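Local coordinates for protein phosphoribosylaminoimidazole-succinocarboxamide synthase (Pyrococcus horikoshii, PDB 4O7W) that catalyses the ATP-dependent joining of L-aspartate to carboxyaminoimidazole ribonucleotide, giving SAICAR in the de novo purine pathway, at residues D20-M25 with R77-K82; G64-F69 with N183-L188; E81-Y86 with V187-I192. All coordinates share one frame; numbering follows the deposited sequence. Where two conformers were deposited one is given.

Interaction 1 (D20-M25 with R77-K82). With ATP (adenosine-5'-triphosphate), chain C.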
loop_
_atom_site.group_PDB
_atom_site.type_symbol
_atom_site.label_atom_id
_atom_site.label_comp_id
_atom_site.label_asym_id
_atom_site.label_seq_id
_atom_site.Cartn_x
_atom_site.Cartn_y
_atom_site.Cartn_z
ATOM N N ASP A 20 -8.333 -27.714 -22.519
ATOM C CA ASP A 20 -8.827 -27.198 -21.237
ATOM C C ASP A 20 -7.684 -26.910 -20.274
ATOM O O ASP A 20 -7.857 -26.212 -19.271
ATOM C CB ASP A 20 -9.797 -28.193 -20.597
ATOM C CG ASP A 20 -11.142 -28.224 -21.293
ATOM O OD1 ASP A 20 -11.187 -28.493 -22.515
ATOM O OD2 ASP A 20 -12.158 -27.983 -20.612
ATOM N N ASP A 21 -6.514 -27.438 -20.606
ATOM C CA ASP A 21 -5.387 -27.449 -19.698
ATOM C C ASP A 21 -4.330 -26.430 -20.088
ATOM O O ASP A 21 -3.486 -26.075 -19.271
ATOM C CB ASP A 21 -4.761 -28.844 -19.696
ATOM C CG ASP A 21 -5.739 -29.915 -20.127
ATOM O OD1 ASP A 21 -5.920 -30.101 -21.352
ATOM O OD2 ASP A 21 -6.336 -30.564 -19.243
ATOM N N LYS A 22 -4.350 -25.986 -21.341
ATOM C CA LYS A 22 -3.260 -25.159 -21.829
ATOM C C LYS A 22 -3.654 -24.037 -22.764
ATOM O O LYS A 22 -4.681 -24.085 -23.443
ATOM C CB LYS A 22 -2.118 -25.998 -22.427
ATOM C CG LYS A 22 -2.531 -27.097 -23.381
ATOM C CD LYS A 22 -1.312 -27.796 -23.971
ATOM C CE LYS A 22 -0.798 -28.910 -23.078
ATOM N NZ LYS A 22 -1.524 -30.177 -23.357
ATOM N N LEU A 23 -2.819 -23.010 -22.767
ATOM C CA LEU A 23 -3.042 -21.933 -23.709
ATOM C C LEU A 23 -1.752 -21.514 -24.382
ATOM O O LEU A 23 -0.656 -21.964 -24.018
ATOM C CB LEU A 23 -3.825 -20.758 -23.092
ATOM C CG LEU A 23 -3.266 -19.804 -22.034
ATOM C CD1 LEU A 23 -4.189 -18.603 -21.917
ATOM C CD2 LEU A 23 -3.126 -20.472 -20.683
ATOM N N ILE A 24 -1.911 -20.730 -25.440
ATOM C CA ILE A 24 -0.796 -20.209 -26.205
ATOM C C ILE A 24 -0.573 -18.787 -25.724
ATOM O O ILE A 24 -1.497 -17.988 -25.713
ATOM C CB ILE A 24 -1.101 -20.196 -27.723
ATOM C CG1 ILE A 24 -1.069 -21.619 -28.301
ATOM C CG2 ILE A 24 -0.143 -19.263 -28.463
ATOM C CD1 ILE A 24 0.283 -22.308 -28.253
ATOM N N MET A 25 0.643 -18.480 -25.303
ATOM C CA MET A 25 0.993 -17.100 -24.981
ATOM C C MET A 25 1.822 -16.559 -26.126
ATOM O O MET A 25 2.956 -16.994 -26.340
ATOM C CB MET A 25 1.778 -17.029 -23.668
ATOM C CG MET A 25 2.030 -15.624 -23.140
ATOM S SD MET A 25 2.509 -15.654 -21.396
ATOM C CE MET A 25 4.091 -16.492 -21.445
ATOM N N ARG A 77 5.558 -17.527 -29.610
ATOM C CA ARG A 77 4.489 -18.256 -28.927
ATOM C C ARG A 77 5.023 -19.282 -27.949
ATOM O O ARG A 77 5.812 -20.159 -28.318
ATOM C CB ARG A 77 3.571 -18.967 -29.929
ATOM C CG ARG A 77 2.948 -18.069 -30.982
ATOM C CD ARG A 77 2.141 -18.867 -31.992
ATOM N NE ARG A 77 2.032 -18.135 -33.253
ATOM C CZ ARG A 77 2.666 -18.450 -34.383
ATOM N NH1 ARG A 77 3.465 -19.517 -34.456
ATOM N NH2 ARG A 77 2.489 -17.693 -35.458
ATOM N N LEU A 78 4.571 -19.179 -26.702
ATOM C CA LEU A 78 4.865 -20.185 -25.692
ATOM C C LEU A 78 3.609 -21.004 -25.414
ATOM O O LEU A 78 2.502 -20.491 -25.498
ATOM C CB LEU A 78 5.349 -19.551 -24.384
ATOM C CG LEU A 78 6.413 -18.446 -24.262
ATOM C CD1 LEU A 78 7.047 -18.531 -22.877
ATOM C CD2 LEU A 78 7.480 -18.474 -25.346
ATOM N N ILE A 79 3.796 -22.277 -25.080
ATOM C CA ILE A 79 2.711 -23.103 -24.560
ATOM C C ILE A 79 2.788 -23.056 -23.054
ATOM O O ILE A 79 3.822 -23.381 -22.464
ATOM C CB ILE A 79 2.804 -24.581 -24.993
ATOM C CG1 ILE A 79 2.991 -24.707 -26.513
ATOM C CG2 ILE A 79 1.556 -25.333 -24.539
ATOM C CD1 ILE A 79 3.291 -26.125 -26.979
ATOM N N VAL A 80 1.689 -22.646 -22.435
ATOM C CA VAL A 80 1.648 -22.511 -20.991
ATOM C C VAL A 80 0.408 -23.170 -20.391
ATOM O O VAL A 80 -0.611 -23.367 -21.063
ATOM C CB VAL A 80 1.751 -21.031 -20.517
ATOM C CG1 VAL A 80 3.089 -20.409 -20.909
ATOM C CG2 VAL A 80 0.567 -20.203 -21.016
ATOM N N GLU A 81 0.518 -23.480 -19.111
ATOM C CA GLU A 81 -0.548 -24.086 -18.352
ATOM C C GLU A 81 -1.594 -23.035 -18.019
ATOM O O GLU A 81 -1.266 -21.956 -17.530
ATOM C CB GLU A 81 0.053 -24.669 -17.078
ATOM C CG GLU A 81 -0.931 -25.378 -16.180
ATOM C CD GLU A 81 -0.283 -25.857 -14.898
ATOM O OE1 GLU A 81 0.863 -25.472 -14.608
ATOM O OE2 GLU A 81 -0.942 -26.603 -14.166
ATOM N N LYS A 82 -2.851 -23.341 -18.300
ATOM C CA LYS A 82 -3.953 -22.462 -17.917
ATOM C C LYS A 82 -4.125 -22.480 -16.401
ATOM O O LYS A 82 -4.088 -23.537 -15.771
ATOM C CB LYS A 82 -5.235 -22.895 -18.618
ATOM C CG LYS A 82 -6.447 -22.012 -18.395
ATOM C CD LYS A 82 -7.710 -22.787 -18.778
ATOM C CE LYS A 82 -8.735 -21.890 -19.443
ATOM N NZ LYS A 82 -9.495 -21.110 -18.427
HETATM P PG ATP C . -4.189 -7.362 -18.028
HETATM O O1G ATP C . -5.396 -6.465 -17.865
HETATM O O2G ATP C . -4.518 -8.725 -18.574
HETATM O O3G ATP C . -3.243 -7.357 -16.854
HETATM P PB ATP C . -3.150 -7.211 -20.681
HETATM O O1B ATP C . -4.518 -7.509 -21.240
HETATM O O2B ATP C . -2.254 -6.206 -21.364
HETATM O O3B ATP C . -3.315 -6.653 -19.178
HETATM P PA ATP C . -1.276 -9.153 -21.619
HETATM O O1A ATP C . 0.091 -9.201 -20.986
HETATM O O2A ATP C . -1.405 -8.438 -22.944
HETATM O O3A ATP C . -2.324 -8.595 -20.519
HETATM O "O5'" ATP C . -1.799 -10.665 -21.864
HETATM C "C5'" ATP C . -1.598 -11.716 -20.908
HETATM C "C4'" ATP C . -2.868 -11.981 -20.094
HETATM O "O4'" ATP C . -2.983 -13.374 -19.748
HETATM C "C3'" ATP C . -2.832 -11.269 -18.761
HETATM O "O3'" ATP C . -4.192 -11.011 -18.409
HETATM C "C2'" ATP C . -2.252 -12.308 -17.812
HETATM O "O2'" ATP C . -2.570 -12.064 -16.449
HETATM C "C1'" ATP C . -2.899 -13.579 -18.326
HETATM N N9 ATP C . -2.099 -14.802 -18.053
HETATM C C8 ATP C . -0.756 -14.907 -18.020
HETATM N N7 ATP C . -0.377 -16.177 -17.759
HETATM C C5 ATP C . -1.499 -16.923 -17.639
HETATM C C6 ATP C . -1.847 -18.347 -17.365
HETATM N N6 ATP C . -0.898 -19.287 -17.171
HETATM N N1 ATP C . -3.159 -18.679 -17.299
HETATM C C2 ATP C . -4.144 -17.787 -17.492
HETATM N N3 ATP C . -3.901 -16.498 -17.752
HETATM C C4 ATP C . -2.633 -16.010 -17.834
HETATM O O HOH W 1 -4.450 -25.993 -16.541
#
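Strands 22-27 and 77-81, joined here through the facing pairs Leu23-Val80 and Met25-Leu78, are antiparallel neighbours in the sheet of the ATP-binding region. These two are the hydrogen-bonded pairs: Leu23 N gives to Val80 O (2.8 Å) and Met25 N to Leu78 O, each answered by a return bond from the partner's N. Lys22 and Glu81 close the pairing with diverging side chains, and past them Lys82 N reaches Asp21 O at 3.0 Å from above the carbonyl plane. A water also donates to this oxygen and to Lys82 O, so Asp21 O is gripped by two donors where the strands part.

Leu23, Met25, Leu78 and Val80 share the buried face, and branched or flexible apolar chains suit it. Met25 runs beside Leu78, its CG anti to the backbone N (chi1 -172°), and the bend at chi3 brings CE to 3.9 Å from Leu78 CD1 and close to Val80 CG1. Leu23, in one of its two conformers, lays CD2 against Val80 CG2 (3.7 Å). On the other face Ile24 CD1 meets Ile79 CG1 at 4.0 Å, and the aliphatic part of Lys22 lies alongside Ile79.

ATP N6 donates to Glu81 O at 2.7 Å. This main-chain acceptor does not depend on the Glu81 side chain and is placed by the strand pairing, while Leu23 CD2 gives the base's N1 edge an apolar neighbour.

Interaction 2 (G64-F69 with N183-L188). With ATP (adenosine-5'-triphosphate), chain C.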
loop_
_atom_site.group_PDB
_atom_site.type_symbol
_atom_site.label_atom_id
_atom_site.label_comp_id
_atom_site.label_asym_id
_atom_site.label_seq_id
_atom_site.Cartn_x
_atom_site.Cartn_y
_atom_site.Cartn_z
ATOM N N GLY A 64 13.543 -25.178 -8.858
ATOM C CA GLY A 64 12.395 -25.682 -8.114
ATOM C C GLY A 64 11.236 -24.705 -7.972
ATOM O O GLY A 64 10.435 -24.850 -7.054
ATOM N N ILE A 65 11.164 -23.707 -8.868
ATOM C CA ILE A 65 10.026 -22.786 -8.939
ATOM C C ILE A 65 8.970 -23.349 -9.894
ATOM O O ILE A 65 9.257 -23.573 -11.064
ATOM C CB ILE A 65 10.433 -21.358 -9.430
ATOM C CG1 ILE A 65 11.522 -20.727 -8.536
ATOM C CG2 ILE A 65 9.211 -20.442 -9.505
ATOM C CD1 ILE A 65 11.117 -20.543 -7.082
ATOM N N LYS A 66 7.755 -23.560 -9.400
ATOM C CA LYS A 66 6.653 -24.030 -10.243
ATOM C C LYS A 66 6.156 -22.898 -11.134
ATOM O O LYS A 66 5.662 -21.901 -10.623
ATOM C CB LYS A 66 5.478 -24.474 -9.374
ATOM C CG LYS A 66 5.536 -25.891 -8.872
ATOM C CD LYS A 66 4.119 -26.450 -8.783
ATOM C CE LYS A 66 4.085 -27.694 -7.916
ATOM N NZ LYS A 66 4.144 -27.289 -6.486
ATOM N N THR A 67 6.267 -23.058 -12.452
ATOM C CA THR A 67 5.843 -22.025 -13.392
ATOM C C THR A 67 4.837 -22.600 -14.376
ATOM O O THR A 67 4.692 -23.810 -14.486
ATOM C CB THR A 67 7.014 -21.438 -14.218
ATOM O OG1 THR A 67 7.284 -22.281 -15.341
ATOM C CG2 THR A 67 8.289 -21.268 -13.390
ATOM N N HIS A 68 4.159 -21.730 -15.119
ATOM C CA HIS A 68 3.201 -22.203 -16.104
ATOM C C HIS A 68 3.840 -22.661 -17.399
ATOM O O HIS A 68 3.145 -23.150 -18.284
ATOM C CB HIS A 68 2.138 -21.136 -16.362
ATOM C CG HIS A 68 2.648 -19.917 -17.105
ATOM N ND1 HIS A 68 1.822 -19.082 -17.765
ATOM C CD2 HIS A 68 3.940 -19.423 -17.298
ATOM C CE1 HIS A 68 2.531 -18.090 -18.334
ATOM N NE2 HIS A 68 3.830 -18.295 -18.047
ATOM N N PHE A 69 5.156 -22.500 -17.536
ATOM C CA PHE A 69 5.828 -22.847 -18.801
ATOM C C PHE A 69 5.686 -24.333 -19.143
ATOM O O PHE A 69 6.084 -25.184 -18.359
ATOM C CB PHE A 69 7.314 -22.445 -18.784
ATOM C CG PHE A 69 8.053 -22.797 -20.052
ATOM C CD1 PHE A 69 7.794 -22.114 -21.246
ATOM C CD2 PHE A 69 9.009 -23.818 -20.060
ATOM C CE1 PHE A 69 8.467 -22.443 -22.420
ATOM C CE2 PHE A 69 9.683 -24.154 -21.232
ATOM C CZ PHE A 69 9.415 -23.464 -22.411
ATOM N N ASN A 183 -4.548 -28.506 -8.688
ATOM C CA ASN A 183 -4.156 -29.011 -7.366
ATOM C C ASN A 183 -4.169 -27.951 -6.275
ATOM O O ASN A 183 -3.866 -28.248 -5.113
ATOM C CB ASN A 183 -2.765 -29.633 -7.433
ATOM C CG ASN A 183 -2.747 -30.902 -8.249
ATOM O OD1 ASN A 183 -3.765 -31.576 -8.372
ATOM N ND2 ASN A 183 -1.591 -31.236 -8.806
ATOM N N GLY A 184 -4.489 -26.717 -6.661
ATOM C CA GLY A 184 -4.527 -25.593 -5.724
ATOM C C GLY A 184 -3.150 -25.079 -5.362
ATOM O O GLY A 184 -3.003 -24.332 -4.395
ATOM N N ASP A 185 -2.139 -25.491 -6.128
ATOM C CA ASP A 185 -0.772 -24.998 -5.978
ATOM C C ASP A 185 -0.623 -23.625 -6.612
ATOM O O ASP A 185 -1.276 -23.324 -7.623
ATOM C CB ASP A 185 0.226 -25.935 -6.661
ATOM C CG ASP A 185 0.423 -27.241 -5.912
ATOM O OD1 ASP A 185 0.935 -28.189 -6.536
ATOM O OD2 ASP A 185 0.066 -27.331 -4.718
ATOM N N ILE A 186 0.269 -22.818 -6.032
ATOM C CA ILE A 186 0.565 -21.476 -6.543
ATOM C C ILE A 186 1.668 -21.529 -7.601
ATOM O O ILE A 186 2.788 -21.967 -7.340
ATOM C CB ILE A 186 0.820 -20.471 -5.390
ATOM C CG1 ILE A 186 -0.487 -20.340 -4.564
ATOM C CG2 ILE A 186 1.278 -19.108 -5.933
ATOM C CD1 ILE A 186 -0.355 -19.712 -3.197
ATOM N N VAL A 187 1.315 -21.100 -8.811
ATOM C CA VAL A 187 2.144 -21.286 -9.990
ATOM C C VAL A 187 2.492 -19.921 -10.627
ATOM O O VAL A 187 1.621 -19.072 -10.823
ATOM C CB VAL A 187 1.428 -22.204 -11.019
ATOM C CG1 VAL A 187 2.251 -22.327 -12.291
ATOM C CG2 VAL A 187 1.176 -23.596 -10.426
ATOM N N LEU A 188 3.769 -19.720 -10.918
ATOM C CA LEU A 188 4.244 -18.470 -11.494
ATOM C C LEU A 188 3.813 -18.390 -12.951
ATOM O O LEU A 188 3.929 -19.366 -13.694
ATOM C CB LEU A 188 5.766 -18.379 -11.365
ATOM C CG LEU A 188 6.475 -17.166 -11.976
ATOM C CD1 LEU A 188 6.046 -15.903 -11.258
ATOM C CD2 LEU A 188 7.976 -17.336 -11.842
HETATM P PG ATP C . -4.189 -7.362 -18.028
HETATM O O1G ATP C . -5.396 -6.465 -17.865
HETATM O O2G ATP C . -4.518 -8.725 -18.574
HETATM O O3G ATP C . -3.243 -7.357 -16.854
HETATM P PB ATP C . -3.150 -7.211 -20.681
HETATM O O1B ATP C . -4.518 -7.509 -21.240
HETATM O O2B ATP C . -2.254 -6.206 -21.364
HETATM O O3B ATP C . -3.315 -6.653 -19.178
HETATM P PA ATP C . -1.276 -9.153 -21.619
HETATM O O1A ATP C . 0.091 -9.201 -20.986
HETATM O O2A ATP C . -1.405 -8.438 -22.944
HETATM O O3A ATP C . -2.324 -8.595 -20.519
HETATM O "O5'" ATP C . -1.799 -10.665 -21.864
HETATM C "C5'" ATP C . -1.598 -11.716 -20.908
HETATM C "C4'" ATP C . -2.868 -11.981 -20.094
HETATM O "O4'" ATP C . -2.983 -13.374 -19.748
HETATM C "C3'" ATP C . -2.832 -11.269 -18.761
HETATM O "O3'" ATP C . -4.192 -11.011 -18.409
HETATM C "C2'" ATP C . -2.252 -12.308 -17.812
HETATM O "O2'" ATP C . -2.570 -12.064 -16.449
HETATM C "C1'" ATP C . -2.899 -13.579 -18.326
HETATM N N9 ATP C . -2.099 -14.802 -18.053
HETATM C C8 ATP C . -0.756 -14.907 -18.020
HETATM N N7 ATP C . -0.377 -16.177 -17.759
HETATM C C5 ATP C . -1.499 -16.923 -17.639
HETATM C C6 ATP C . -1.847 -18.347 -17.365
HETATM N N6 ATP C . -0.898 -19.287 -17.171
HETATM N N1 ATP C . -3.159 -18.679 -17.299
HETATM C C2 ATP C . -4.144 -17.787 -17.492
HETATM N N3 ATP C . -3.901 -16.498 -17.752
HETATM C C4 ATP C . -2.633 -16.010 -17.834
HETATM O O HOH W 2 5.420 -20.906 -7.936
#
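Thr67 and Leu188 form a single backbone bridge between two segments that run nearly at right angles, 85° apart. Leu188 N donates to Lys66 O at 2.9 Å, and His68 N returns a bond to Leu188 O at 2.8 Å, bent at the hydrogen (138°). This fastens the loop between helix 45-62 and strand 69-72 to strand 186-188; the helix ends in a Schellman motif with Gly64 at C-prime, and Thr67 begins an ST turn, its OG1 accepting from Phe69 N while also bonded to Glu61. A water bridges Lys66 O and Ile186 O beside the pairing.

Val187 CG1, anti to the backbone N (chi1 176°), presses on the peptide between Thr67 and His68, 3.3 Å from Thr67 C. Branched and compact, valine fits against this flat backbone. On the Leu188 side, CD2 meets Ile65 CG2 at 4.1 Å as the two chains cross, and Leu60 of the helix packs on both. At the solvent side the long, flexible chain of Lys66 carries NZ out to Asp185 OD1, forming a salt bridge at 3.3 Å whose hydrogen bond is weak.

The His68 ring serves the nucleotide and is met edge-to-face by Phe57. ATP N6 lies at the ring's edge, in its plane, and donates to His68 ND1 at 2.8 Å. A leucine in place of His68 would probably cost the adenine amino group one of its two acceptors, leaving Glu81 O. The other ring nitrogen, NE2, makes a weak hydrogen bond to Asp190 O, which helps fix the ring's rotation.

Interaction 3 (E81-Y86 with V187-I192). With ATP (adenosine-5'-triphosphate), chain C.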
loop_
_atom_site.group_PDB
_atom_site.type_symbol
_atom_site.label_atom_id
_atom_site.label_comp_id
_atom_site.label_asym_id
_atom_site.label_seq_id
_atom_site.Cartn_x
_atom_site.Cartn_y
_atom_site.Cartn_z
ATOM N N GLU A 81 0.518 -23.480 -19.111
ATOM C CA GLU A 81 -0.548 -24.086 -18.352
ATOM C C GLU A 81 -1.594 -23.035 -18.019
ATOM O O GLU A 81 -1.266 -21.956 -17.530
ATOM C CB GLU A 81 0.053 -24.669 -17.078
ATOM C CG GLU A 81 -0.931 -25.378 -16.180
ATOM C CD GLU A 81 -0.283 -25.857 -14.898
ATOM O OE1 GLU A 81 0.863 -25.472 -14.608
ATOM O OE2 GLU A 81 -0.942 -26.603 -14.166
ATOM N N LYS A 82 -2.851 -23.341 -18.300
ATOM C CA LYS A 82 -3.953 -22.462 -17.917
ATOM C C LYS A 82 -4.125 -22.480 -16.401
ATOM O O LYS A 82 -4.088 -23.537 -15.771
ATOM C CB LYS A 82 -5.235 -22.895 -18.618
ATOM C CG LYS A 82 -6.447 -22.012 -18.395
ATOM C CD LYS A 82 -7.710 -22.787 -18.778
ATOM C CE LYS A 82 -8.735 -21.890 -19.443
ATOM N NZ LYS A 82 -9.495 -21.110 -18.427
ATOM N N LEU A 83 -4.278 -21.296 -15.816
ATOM C CA LEU A 83 -4.417 -21.172 -14.372
ATOM C C LEU A 83 -5.579 -20.271 -14.010
ATOM O O LEU A 83 -5.990 -19.437 -14.805
ATOM C CB LEU A 83 -3.145 -20.564 -13.778
ATOM C CG LEU A 83 -1.816 -21.293 -13.932
ATOM C CD1 LEU A 83 -0.680 -20.337 -13.577
ATOM C CD2 LEU A 83 -1.756 -22.563 -13.088
ATOM N N ASP A 84 -6.101 -20.464 -12.800
ATOM C CA ASP A 84 -6.992 -19.506 -12.184
ATOM C C ASP A 84 -6.105 -18.378 -11.635
ATOM O O ASP A 84 -5.442 -18.538 -10.607
ATOM C CB ASP A 84 -7.755 -20.195 -11.057
ATOM C CG ASP A 84 -8.734 -19.279 -10.367
ATOM O OD1 ASP A 84 -9.038 -18.204 -10.913
ATOM O OD2 ASP A 84 -9.195 -19.646 -9.276
ATOM N N MET A 85 -6.076 -17.254 -12.351
ATOM C CA MET A 85 -5.159 -16.155 -12.036
ATOM C C MET A 85 -5.556 -15.384 -10.788
ATOM O O MET A 85 -6.721 -15.105 -10.566
ATOM C CB MET A 85 -5.007 -15.192 -13.228
ATOM C CG MET A 85 -4.374 -15.815 -14.479
ATOM S SD MET A 85 -2.671 -16.417 -14.275
ATOM C CE MET A 85 -1.847 -14.829 -14.001
ATOM N N TYR A 86 -4.575 -15.056 -9.960
ATOM C CA TYR A 86 -4.787 -14.057 -8.899
ATOM C C TYR A 86 -4.803 -12.684 -9.543
ATOM O O TYR A 86 -4.010 -12.426 -10.445
ATOM C CB TYR A 86 -3.647 -14.103 -7.891
ATOM C CG TYR A 86 -3.651 -15.324 -7.020
ATOM C CD1 TYR A 86 -4.565 -15.445 -5.980
ATOM C CD2 TYR A 86 -2.741 -16.361 -7.230
ATOM C CE1 TYR A 86 -4.581 -16.560 -5.165
ATOM C CE2 TYR A 86 -2.744 -17.476 -6.413
ATOM C CZ TYR A 86 -3.674 -17.566 -5.380
ATOM O OH TYR A 86 -3.700 -18.666 -4.545
ATOM N N VAL A 187 1.315 -21.100 -8.811
ATOM C CA VAL A 187 2.144 -21.286 -9.990
ATOM C C VAL A 187 2.492 -19.921 -10.627
ATOM O O VAL A 187 1.621 -19.072 -10.823
ATOM C CB VAL A 187 1.428 -22.204 -11.019
ATOM C CG1 VAL A 187 2.251 -22.327 -12.291
ATOM C CG2 VAL A 187 1.176 -23.596 -10.426
ATOM N N LEU A 188 3.769 -19.720 -10.918
ATOM C CA LEU A 188 4.244 -18.470 -11.494
ATOM C C LEU A 188 3.813 -18.390 -12.951
ATOM O O LEU A 188 3.929 -19.366 -13.694
ATOM C CB LEU A 188 5.766 -18.379 -11.365
ATOM C CG LEU A 188 6.475 -17.166 -11.976
ATOM C CD1 LEU A 188 6.046 -15.903 -11.258
ATOM C CD2 LEU A 188 7.976 -17.336 -11.842
ATOM N N ALA A 189 3.307 -17.225 -13.353
ATOM C CA ALA A 189 2.602 -17.103 -14.618
ATOM C C ALA A 189 3.094 -15.922 -15.467
ATOM O O ALA A 189 4.230 -15.462 -15.306
ATOM C CB ALA A 189 1.100 -17.020 -14.356
ATOM N N ASP A 190 2.242 -15.448 -16.378
ATOM C CA ASP A 190 2.569 -14.336 -17.273
ATOM C C ASP A 190 3.973 -14.427 -17.925
ATOM O O ASP A 190 4.342 -15.472 -18.460
ATOM C CB ASP A 190 2.368 -12.998 -16.545
ATOM C CG ASP A 190 2.168 -11.837 -17.513
ATOM O OD1 ASP A 190 2.968 -10.894 -17.454
ATOM O OD2 ASP A 190 1.213 -11.869 -18.323
ATOM N N GLU A 191 4.757 -13.345 -17.863
ATOM C CA GLU A 191 6.031 -13.282 -18.565
ATOM C C GLU A 191 7.136 -12.801 -17.642
ATOM O O GLU A 191 6.858 -12.231 -16.582
ATOM C CB GLU A 191 5.931 -12.321 -19.781
ATOM C CG GLU A 191 5.940 -10.835 -19.415
ATOM C CD GLU A 191 5.798 -9.901 -20.609
ATOM O OE1 GLU A 191 6.789 -9.662 -21.340
ATOM O OE2 GLU A 191 4.687 -9.375 -20.805
ATOM N N ILE A 192 8.384 -13.003 -18.075
ATOM C CA ILE A 192 9.542 -12.384 -17.437
ATOM C C ILE A 192 10.455 -11.885 -18.560
ATOM O O ILE A 192 11.110 -12.672 -19.240
ATOM C CB ILE A 192 10.309 -13.353 -16.493
ATOM C CG1 ILE A 192 9.409 -13.879 -15.371
ATOM C CG2 ILE A 192 11.514 -12.658 -15.867
ATOM C CD1 ILE A 192 10.079 -14.920 -14.486
HETATM P PG ATP C . -4.189 -7.362 -18.028
HETATM O O1G ATP C . -5.396 -6.465 -17.865
HETATM O O2G ATP C . -4.518 -8.725 -18.574
HETATM O O3G ATP C . -3.243 -7.357 -16.854
HETATM P PB ATP C . -3.150 -7.211 -20.681
HETATM O O1B ATP C . -4.518 -7.509 -21.240
HETATM O O2B ATP C . -2.254 -6.206 -21.364
HETATM O O3B ATP C . -3.315 -6.653 -19.178
HETATM P PA ATP C . -1.276 -9.153 -21.619
HETATM O O1A ATP C . 0.091 -9.201 -20.986
HETATM O O2A ATP C . -1.405 -8.438 -22.944
HETATM O O3A ATP C . -2.324 -8.595 -20.519
HETATM O "O5'" ATP C . -1.799 -10.665 -21.864
HETATM C "C5'" ATP C . -1.598 -11.716 -20.908
HETATM C "C4'" ATP C . -2.868 -11.981 -20.094
HETATM O "O4'" ATP C . -2.983 -13.374 -19.748
HETATM C "C3'" ATP C . -2.832 -11.269 -18.761
HETATM O "O3'" ATP C . -4.192 -11.011 -18.409
HETATM C "C2'" ATP C . -2.252 -12.308 -17.812
HETATM O "O2'" ATP C . -2.570 -12.064 -16.449
HETATM C "C1'" ATP C . -2.899 -13.579 -18.326
HETATM N N9 ATP C . -2.099 -14.802 -18.053
HETATM C C8 ATP C . -0.756 -14.907 -18.020
HETATM N N7 ATP C . -0.377 -16.177 -17.759
HETATM C C5 ATP C . -1.499 -16.923 -17.639
HETATM C C6 ATP C . -1.847 -18.347 -17.365
HETATM N N6 ATP C . -0.898 -19.287 -17.171
HETATM N N1 ATP C . -3.159 -18.679 -17.299
HETATM C C2 ATP C . -4.144 -17.787 -17.492
HETATM N N3 ATP C . -3.901 -16.498 -17.752
HETATM C C4 ATP C . -2.633 -16.010 -17.834
#
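Met85 and Ala189 meet over one face of the adenine of ATP. Met85 SD sits above the middle of the bicycle, 3.6 Å from ATP C5, with its CG nearer the pyrimidine half, and Ala189 CB stands on the same side, out toward N7. On the opposite side Leu23 CD2 comes up near the N1 edge, and Val80 lies further out, beyond the amino group. At the pyrimidine edge Leu83 N donates to ATP N1 at 3.2 Å; two residues on from Glu81, whose carbonyl takes the amino group, it completes a backbone pair resembling the hinge of protein kinases. Asp190 N comes within 3.0 Å of ATP N7 at the imidazole edge.

No hydrogen bond joins the two segments directly; they meet through apolar groups. Leu83 crosses Val187 at about a right angle, CD1 lying 3.8 Å from Val187 CG1, and the same methyl also touches Ala189 CB and ATP N6. A leucine suits this place because its two branches can fill the corner between strand and base. Met85 folds back on itself, bent at chi2 (-62°) and chi3 (-66°), which lays sulfur on the ring and carries CE to 3.7 Å from Ala189 CB. Unbranched and polarisable, methionine can follow the flat base, while the small alanine leaves room for CE and the purine. Glu81 adds a looser touch, OE1 to Val187 CG1.

Beyond the base, Asp190 and Glu191 both form salt bridges with Lys13, which also binds ATP. Strand 169-180 pairs with both 84-93 and 186-188 and so links the two segments in one sheet, while helix 45-62 packs against Leu188 and Ile192.

Overall arrangement
The three contacts surround the adenine end of one ATP site, all on the same side of the chain's centre. Centres of interactions 2 and 3 are about 8 Å apart, of 1 and 3 about 10 Å, of 1 and 2 about 13 Å. Along the chain come 20-25, 64-69, the overlapping 77-82 and 81-86, then the overlapping 183-188 and 187-192. Interaction 1 belongs to the five-stranded sheet, interaction 3 to the six-stranded one; Lys82 and Leu83 connect them, and both contacts share Glu81 and Lys82. In interaction 2, 64-69 leads into strand 69-72 of the first sheet, while strand 186-188, shared with interaction 3, belongs to the second. The base is thus held where two sheets join.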